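Long-range contacts in D-glucosaminate-6-phosphate ammonia lyase (Salmonella typhimurium, PDB 7LCE), which belongs to the selenocysteine synthase family, within the aminotransferase-like superfamily of proteins that carry pyridoxal phosphate on a lysine: residues L157-H162 and I187-A192; V107-H112 and K167-I172. All blocks are in the same frame, centred on the assembly; numbering follows the deposited sequence.

Interaction 1 of 2, residues L157-H162 and I187-A192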
ATOM      1  N   LEU A 157       2.045  13.013 -29.484  1.00 50.44           N
ATOM      2  CA  LEU A 157       3.160  12.720 -30.376  1.00 46.42           C
ATOM      3  C   LEU A 157       2.637  12.171 -31.695  1.00 60.06           C
ATOM      4  O   LEU A 157       1.907  11.173 -31.713  1.00 66.46           O
ATOM      5  CB  LEU A 157       4.134  11.730 -29.738  1.00 59.14           C
ATOM      6  CG  LEU A 157       5.376  11.447 -30.584  1.00 56.90           C
ATOM      7  CD1 LEU A 157       6.302  12.639 -30.567  1.00 54.42           C
ATOM      8  CD2 LEU A 157       6.101  10.205 -30.100  1.00 50.58           C
ATOM      9  N   TYR A 158       3.016  12.819 -32.791  1.00 67.12           N
ATOM     10  CA  TYR A 158       2.733  12.349 -34.139  1.00 61.46           C
ATOM     11  C   TYR A 158       4.050  11.997 -34.816  1.00 56.13           C
ATOM     12  O   TYR A 158       4.983  12.806 -34.819  1.00 66.96           O
ATOM     13  CB  TYR A 158       1.984  13.413 -34.946  1.00 56.79           C
ATOM     14  CG  TYR A 158       1.472  12.931 -36.285  1.00 59.57           C
ATOM     15  CD1 TYR A 158       2.300  12.904 -37.400  1.00 62.85           C
ATOM     16  CD2 TYR A 158       0.154  12.519 -36.439  1.00 59.00           C
ATOM     17  CE1 TYR A 158       1.837  12.469 -38.630  1.00 62.27           C
ATOM     18  CE2 TYR A 158      -0.320  12.083 -37.667  1.00 79.01           C
ATOM     19  CZ  TYR A 158       0.526  12.061 -38.758  1.00 69.79           C
ATOM     20  OH  TYR A 158       0.066  11.629 -39.983  1.00 70.02           O
ATOM     21  N   VAL A 159       4.127  10.798 -35.383  1.00 53.74           N
ATOM     22  CA  VAL A 159       5.344  10.305 -36.020  1.00 63.46           C
ATOM     23  C   VAL A 159       5.088  10.203 -37.516  1.00 61.49           C
ATOM     24  O   VAL A 159       4.194   9.467 -37.952  1.00 75.04           O
ATOM     25  CB  VAL A 159       5.777   8.947 -35.444  1.00 64.79           C
ATOM     26  CG1 VAL A 159       7.127   8.536 -36.013  1.00 56.55           C
ATOM     27  CG2 VAL A 159       5.825   8.998 -33.925  1.00 62.38           C
ATOM     28  N   LYS A 160       5.872  10.937 -38.304  1.00 61.92           N
ATOM     29  CA  LYS A 160       5.824  10.857 -39.761  1.00 68.57           C
ATOM     30  C   LYS A 160       6.991   9.998 -40.231  1.00 77.66           C
ATOM     31  O   LYS A 160       8.154  10.398 -40.103  1.00 75.35           O
ATOM     32  CB  LYS A 160       5.885  12.242 -40.394  1.00 72.69           C
ATOM     33  CG  LYS A 160       6.057  12.216 -41.905  1.00 75.73           C
ATOM     34  CD  LYS A 160       4.854  11.605 -42.602  1.00 71.64           C
ATOM     35  CE  LYS A 160       5.050  11.582 -44.110  1.00 63.04           C
ATOM     36  NZ  LYS A 160       3.877  10.997 -44.817  1.00 90.03           N
ATOM     37  N   SER A 161       6.681   8.829 -40.780  1.00 75.88           N
ATOM     38  CA  SER A 161       7.713   7.912 -41.243  1.00 79.71           C
ATOM     39  C   SER A 161       7.050   6.809 -42.050  1.00 96.60           C
ATOM     40  O   SER A 161       5.866   6.511 -41.873  1.00 99.25           O
ATOM     41  CB  SER A 161       8.507   7.317 -40.075  1.00 79.26           C
ATOM     42  OG  SER A 161       9.669   6.643 -40.530  1.00 86.89           O
ATOM     43  N   HIS A 162       7.832   6.208 -42.947  1.00 94.36           N
ATOM     44  CA  HIS A 162       7.381   4.990 -43.603  1.00 98.06           C
ATOM     45  C   HIS A 162       7.338   3.815 -42.632  1.00108.12           C
ATOM     46  O   HIS A 162       6.689   2.806 -42.926  1.00106.68           O
ATOM     47  CB  HIS A 162       8.274   4.671 -44.803  1.00104.28           C
ATOM     48  CG  HIS A 162       9.670   4.280 -44.433  1.00104.66           C
ATOM     49  ND1 HIS A 162      10.624   5.200 -44.055  1.00106.34           N
ATOM     50  CD2 HIS A 162      10.277   3.070 -44.392  1.00 91.22           C
ATOM     51  CE1 HIS A 162      11.757   4.573 -43.791  1.00 97.31           C
ATOM     52  NE2 HIS A 162      11.573   3.280 -43.988  1.00 92.53           N
ATOM     53  N   ILE A 187       3.867  17.277 -30.380  1.00 66.32           N
ATOM     54  CA  ILE A 187       5.233  16.968 -30.783  1.00 57.45           C
ATOM     55  C   ILE A 187       5.167  16.117 -32.041  1.00 62.65           C
ATOM     56  O   ILE A 187       4.410  15.141 -32.100  1.00 71.50           O
ATOM     57  CB  ILE A 187       5.995  16.243 -29.662  1.00 51.52           C
ATOM     58  CG1 ILE A 187       5.962  17.078 -28.381  1.00 51.35           C
ATOM     59  CG2 ILE A 187       7.430  15.961 -30.075  1.00 39.09           C
ATOM     60  CD1 ILE A 187       6.663  16.431 -27.211  1.00 40.39           C
ATOM     61  N   VAL A 188       5.957  16.485 -33.046  1.00 61.40           N
ATOM     62  CA  VAL A 188       5.980  15.787 -34.324  1.00 60.19           C
ATOM     63  C   VAL A 188       7.384  15.255 -34.558  1.00 68.76           C
ATOM     64  O   VAL A 188       8.360  16.011 -34.504  1.00 71.33           O
ATOM     65  CB  VAL A 188       5.543  16.698 -35.484  1.00 56.77           C
ATOM     66  CG1 VAL A 188       5.791  16.007 -36.809  1.00 60.31           C
ATOM     67  CG2 VAL A 188       4.077  17.060 -35.344  1.00 66.27           C
ATOM     68  N   ASP A 189       7.481  13.955 -34.812  1.00 68.06           N
ATOM     69  CA  ASP A 189       8.738  13.327 -35.191  1.00 55.87           C
ATOM     70  C   ASP A 189       8.804  13.293 -36.713  1.00 71.52           C
ATOM     71  O   ASP A 189       8.124  12.486 -37.356  1.00 76.16           O
ATOM     72  CB  ASP A 189       8.837  11.927 -34.590  1.00 49.12           C
ATOM     73  CG  ASP A 189      10.071  11.172 -35.052  1.00 73.23           C
ATOM     74  OD1 ASP A 189      10.990  11.792 -35.630  1.00 72.35           O
ATOM     75  OD2 ASP A 189      10.127   9.946 -34.819  1.00 67.86           O
ATOM     76  N   ALA A 190       9.628  14.167 -37.288  1.00 64.09           N
ATOM     77  CA  ALA A 190       9.826  14.208 -38.731  1.00 57.89           C
ATOM     78  C   ALA A 190      11.309  14.054 -39.039  1.00 74.53           C
ATOM     79  O   ALA A 190      11.899  14.890 -39.730  1.00 81.82           O
ATOM     80  CB  ALA A 190       9.283  15.512 -39.313  1.00 58.26           C
ATOM     81  N   ALA A 191      11.911  12.980 -38.523  1.00 70.17           N
ATOM     82  CA  ALA A 191      13.363  12.840 -38.562  1.00 67.23           C
ATOM     83  C   ALA A 191      13.882  12.778 -39.993  1.00 69.40           C
ATOM     84  O   ALA A 191      14.839  13.476 -40.348  1.00 83.57           O
ATOM     85  CB  ALA A 191      13.783  11.594 -37.781  1.00 65.38           C
ATOM     86  N   ALA A 192      13.263  11.952 -40.829  1.00 65.85           N
ATOM     87  CA  ALA A 192      13.713  11.767 -42.202  1.00 64.69           C
ATOM     88  C   ALA A 192      13.063  12.737 -43.178  1.00 79.71           C
ATOM     89  O   ALA A 192      13.400  12.717 -44.367  1.00 79.63           O
ATOM     90  CB  ALA A 192      13.445  10.327 -42.650  1.00 75.43           C
TER
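V159 and D189 pair as a parallel bridge, their side chains side by side and pointing the same way. From D189, CB packs 4.1 Å from CG1 of V159. The torsion chi1 (175°) sets CG anti to the backbone N, and CG keeps the same separation from that methyl. At the tip the two oxygens part company: OD2 rests 3.5 Å from V159 CG1, while OD1 accepts a weak bond from A191 N, bent to 128° at the hydrogen. OD2 also lies close to N1 of the modified lysine at position 213.

The backbones supply the register. Y158 N donates to I187 O (2.8 Å), D189 N to Y158 O (2.7 Å) and K160 N to D189 O (2.9 Å), and the strand axes diverge by only 19°. On the face shared with V159 and D189, L157 CD1 meets I187 CG2 at 3.5 Å; on the other, Y158 and V188 pack on W199. With helix 172-181 between them, the strands make a beta-alpha-beta crossover, and an aspartate beside the pyridine nitrogen is a hallmark of fold-type I pyridoxal-phosphate proteins.

Interaction 2 of 2, residues V107-H112 and K167-I172; sequences VMLRGH and KGMLSI
H112 N donates to L109 O at 2.9 Å, closing the short 3-10 turn that follows strand 105-109 and bringing the imidazole next to the leucine that M169 and L170 cover. CD1 of L109 lies over one face of that ring, 3.5 Å above its plane and displaced toward the rim. The same methyl reaches CB of M169 at 3.7 Å, the two side chains sliding past each other in opposite directions, and lies equally far from L170 N. Its sister CD2 touches L170 CD1 at 4.0 Å.

The contact thus sets the turn after one strand of the parallel part of the sheet against the loop that leads from strand 153-159 into helix 172-181, the connecting helix of a beta-alpha-beta unit. S171 is the N-cap of that helix, and its backbone N is held by D174 OD2.

M169 bends at chi2 (-65°), which carries SD to 3.7 Å from G111 CA, on the side toward which a CB there would point. The sulfur stands 5.3 Å from the H112 ring centroid and 45° off the normal, an oblique Met-aromatic approach. Beside this turn, R110 forms salt bridges with E133 of its own chain and E133 of a second subunit.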
ATOM      1  N   VAL A 107       0.765  10.851 -25.399  1.00 60.68           N
ATOM      2  CA  VAL A 107      -0.294  10.167 -26.130  1.00 53.35           C
ATOM      3  C   VAL A 107       0.095  10.086 -27.599  1.00 62.40           C
ATOM      4  O   VAL A 107       0.350  11.112 -28.241  1.00 59.81           O
ATOM      5  CB  VAL A 107      -1.640  10.884 -25.954  1.00 54.62           C
ATOM      6  CG1 VAL A 107      -2.665  10.308 -26.905  1.00 53.08           C
ATOM      7  CG2 VAL A 107      -2.113  10.762 -24.512  1.00 59.91           C
ATOM      8  N   MET A 108       0.122   8.869 -28.139  1.00 51.25           N
ATOM      9  CA  MET A 108       0.474   8.657 -29.534  1.00 44.10           C
ATOM     10  C   MET A 108      -0.318   7.480 -30.078  1.00 54.67           C
ATOM     11  O   MET A 108      -0.885   6.684 -29.322  1.00 62.27           O
ATOM     12  CB  MET A 108       1.976   8.419 -29.702  1.00 45.46           C
ATOM     13  CG  MET A 108       2.474   7.168 -29.015  1.00 52.30           C
ATOM     14  SD  MET A 108       4.244   6.928 -29.236  1.00 62.37           S
ATOM     15  CE  MET A 108       4.349   6.650 -31.001  1.00 54.53           C
ATOM     16  N   LEU A 109      -0.358   7.384 -31.404  1.00 53.05           N
ATOM     17  CA  LEU A 109      -1.032   6.267 -32.054  1.00 61.07           C
ATOM     18  C   LEU A 109      -0.233   4.984 -31.874  1.00 56.55           C
ATOM     19  O   LEU A 109       0.998   4.984 -31.961  1.00 65.20           O
ATOM     20  CB  LEU A 109      -1.212   6.549 -33.545  1.00 65.55           C
ATOM     21  CG  LEU A 109      -2.069   7.739 -33.967  1.00 61.13           C
ATOM     22  CD1 LEU A 109      -2.118   7.824 -35.483  1.00 56.74           C
ATOM     23  CD2 LEU A 109      -3.470   7.627 -33.387  1.00 62.63           C
ATOM     24  N   ARG A 110      -0.943   3.880 -31.623  1.00 61.51           N
ATOM     25  CA  ARG A 110      -0.276   2.582 -31.571  1.00 59.37           C
ATOM     26  C   ARG A 110       0.384   2.257 -32.904  1.00 59.37           C
ATOM     27  O   ARG A 110       1.470   1.668 -32.944  1.00 61.79           O
ATOM     28  CB  ARG A 110      -1.272   1.490 -31.180  1.00 54.29           C
ATOM     29  CG  ARG A 110      -0.722   0.076 -31.319  1.00 64.57           C
ATOM     30  CD  ARG A 110      -1.651  -0.960 -30.710  1.00 60.60           C
ATOM     31  NE  ARG A 110      -1.455  -1.080 -29.270  1.00 62.38           N
ATOM     32  CZ  ARG A 110      -2.248  -0.531 -28.360  1.00 61.69           C
ATOM     33  NH1 ARG A 110      -3.315   0.169 -28.703  1.00 73.10           N
ATOM     34  NH2 ARG A 110      -1.963  -0.692 -27.071  1.00 65.31           N
ATOM     35  N   GLY A 111      -0.245   2.654 -34.010  1.00 79.04           N
ATOM     36  CA  GLY A 111       0.361   2.472 -35.313  1.00 68.15           C
ATOM     37  C   GLY A 111       1.621   3.279 -35.536  1.00 64.67           C
ATOM     38  O   GLY A 111       2.321   3.039 -36.525  1.00 73.50           O
ATOM     39  N   HIS A 112       1.921   4.232 -34.653  1.00 68.45           N
ATOM     40  CA  HIS A 112       3.128   5.038 -34.760  1.00 65.29           C
ATOM     41  C   HIS A 112       4.242   4.592 -33.823  1.00 71.15           C
ATOM     42  O   HIS A 112       5.346   5.140 -33.897  1.00 68.86           O
ATOM     43  CB  HIS A 112       2.803   6.510 -34.494  1.00 65.94           C
ATOM     44  CG  HIS A 112       2.048   7.166 -35.605  1.00 62.57           C
ATOM     45  ND1 HIS A 112       1.761   8.513 -35.618  1.00 62.91           N
ATOM     46  CD2 HIS A 112       1.523   6.658 -36.744  1.00 71.63           C
ATOM     47  CE1 HIS A 112       1.093   8.808 -36.718  1.00 59.24           C
ATOM     48  NE2 HIS A 112       0.934   7.700 -37.418  1.00 64.09           N
ATOM     49  N   LYS A 167      -2.284   3.504 -43.688  1.00104.26           N
ATOM     50  CA  LYS A 167      -3.733   3.646 -43.708  1.00106.77           C
ATOM     51  C   LYS A 167      -4.348   3.270 -42.365  1.00 90.66           C
ATOM     52  O   LYS A 167      -3.804   2.463 -41.606  1.00 83.04           O
ATOM     53  CB  LYS A 167      -4.347   2.799 -44.825  1.00 96.72           C
ATOM     54  CG  LYS A 167      -4.113   3.362 -46.220  1.00107.62           C
ATOM     55  CD  LYS A 167      -4.863   2.566 -47.276  1.00117.55           C
ATOM     56  CE  LYS A 167      -4.567   3.087 -48.675  1.00112.27           C
ATOM     57  NZ  LYS A 167      -5.355   2.369 -49.715  1.00108.69           N
ATOM     58  N   GLY A 168      -5.494   3.885 -42.075  1.00 94.53           N
ATOM     59  CA  GLY A 168      -6.234   3.638 -40.857  1.00 85.06           C
ATOM     60  C   GLY A 168      -5.869   4.528 -39.692  1.00 82.75           C
ATOM     61  O   GLY A 168      -6.524   4.448 -38.645  1.00 80.64           O
ATOM     62  N   MET A 169      -4.857   5.375 -39.838  1.00 85.07           N
ATOM     63  CA  MET A 169      -4.396   6.245 -38.769  1.00 68.74           C
ATOM     64  C   MET A 169      -5.008   7.633 -38.911  1.00 75.64           C
ATOM     65  O   MET A 169      -5.511   8.012 -39.972  1.00 80.86           O
ATOM     66  CB  MET A 169      -2.868   6.339 -38.769  1.00 77.50           C
ATOM     67  CG  MET A 169      -2.168   5.000 -38.598  1.00 71.03           C
ATOM     68  SD  MET A 169      -2.473   4.228 -36.998  1.00 78.08           S
ATOM     69  CE  MET A 169      -3.651   2.956 -37.448  1.00 86.66           C
ATOM     70  N   LEU A 170      -4.961   8.389 -37.818  1.00 81.70           N
ATOM     71  CA  LEU A 170      -5.487   9.744 -37.811  1.00 65.35           C
ATOM     72  C   LEU A 170      -4.561  10.684 -38.577  1.00 75.60           C
ATOM     73  O   LEU A 170      -3.367  10.424 -38.752  1.00 79.63           O
ATOM     74  CB  LEU A 170      -5.669  10.237 -36.377  1.00 65.47           C
ATOM     75  CG  LEU A 170      -6.693   9.476 -35.537  1.00 70.76           C
ATOM     76  CD1 LEU A 170      -6.631   9.914 -34.084  1.00 67.48           C
ATOM     77  CD2 LEU A 170      -8.086   9.687 -36.098  1.00 65.98           C
ATOM     78  N   SER A 171      -5.131  11.793 -39.036  1.00 79.93           N
ATOM     79  CA  SER A 171      -4.364  12.785 -39.770  1.00 70.23           C
ATOM     80  C   SER A 171      -3.656  13.732 -38.810  1.00 70.57           C
ATOM     81  O   SER A 171      -3.980  13.816 -37.623  1.00 83.87           O
ATOM     82  CB  SER A 171      -5.274  13.580 -40.704  1.00 80.18           C
ATOM     83  OG  SER A 171      -6.188  14.364 -39.959  1.00 82.36           O
ATOM     84  N   ILE A 172      -2.669  14.456 -39.346  1.00 82.95           N
ATOM     85  CA  ILE A 172      -1.966  15.458 -38.547  1.00 58.50           C
ATOM     86  C   ILE A 172      -2.927  16.545 -38.087  1.00 70.78           C
ATOM     87  O   ILE A 172      -2.743  17.134 -37.015  1.00 83.25           O
ATOM     88  CB  ILE A 172      -0.781  16.041 -39.343  1.00 69.95           C
ATOM     89  CG1 ILE A 172      -0.042  17.100 -38.522  1.00 56.52           C
ATOM     90  CG2 ILE A 172      -1.252  16.609 -40.677  1.00104.67           C
ATOM     91  CD1 ILE A 172       0.552  16.569 -37.235  1.00 60.88           C
TER

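Strand 153-159 lies between the other two strands involved, pairing with 186-189 in interaction 1 and with 105-109, whose end enters interaction 2; the segments alternate along the chain. The contact centres are 11 Å apart, yet residues meet directly: L157 N to V107 O at 2.8 Å is a probable hydrogen bond, and Y158 CE2 packs 3.6 Å from L170 O. The rings of Y158 and H112 also meet edge-to-face, tying the two contacts together. Interaction 1 reaches the modified lysine at position 213 through D189, and the K160 side chain is about 7 Å from a bound calcium ion; the H112 side chain of interaction 2 is about 12 Å from a calcium ion.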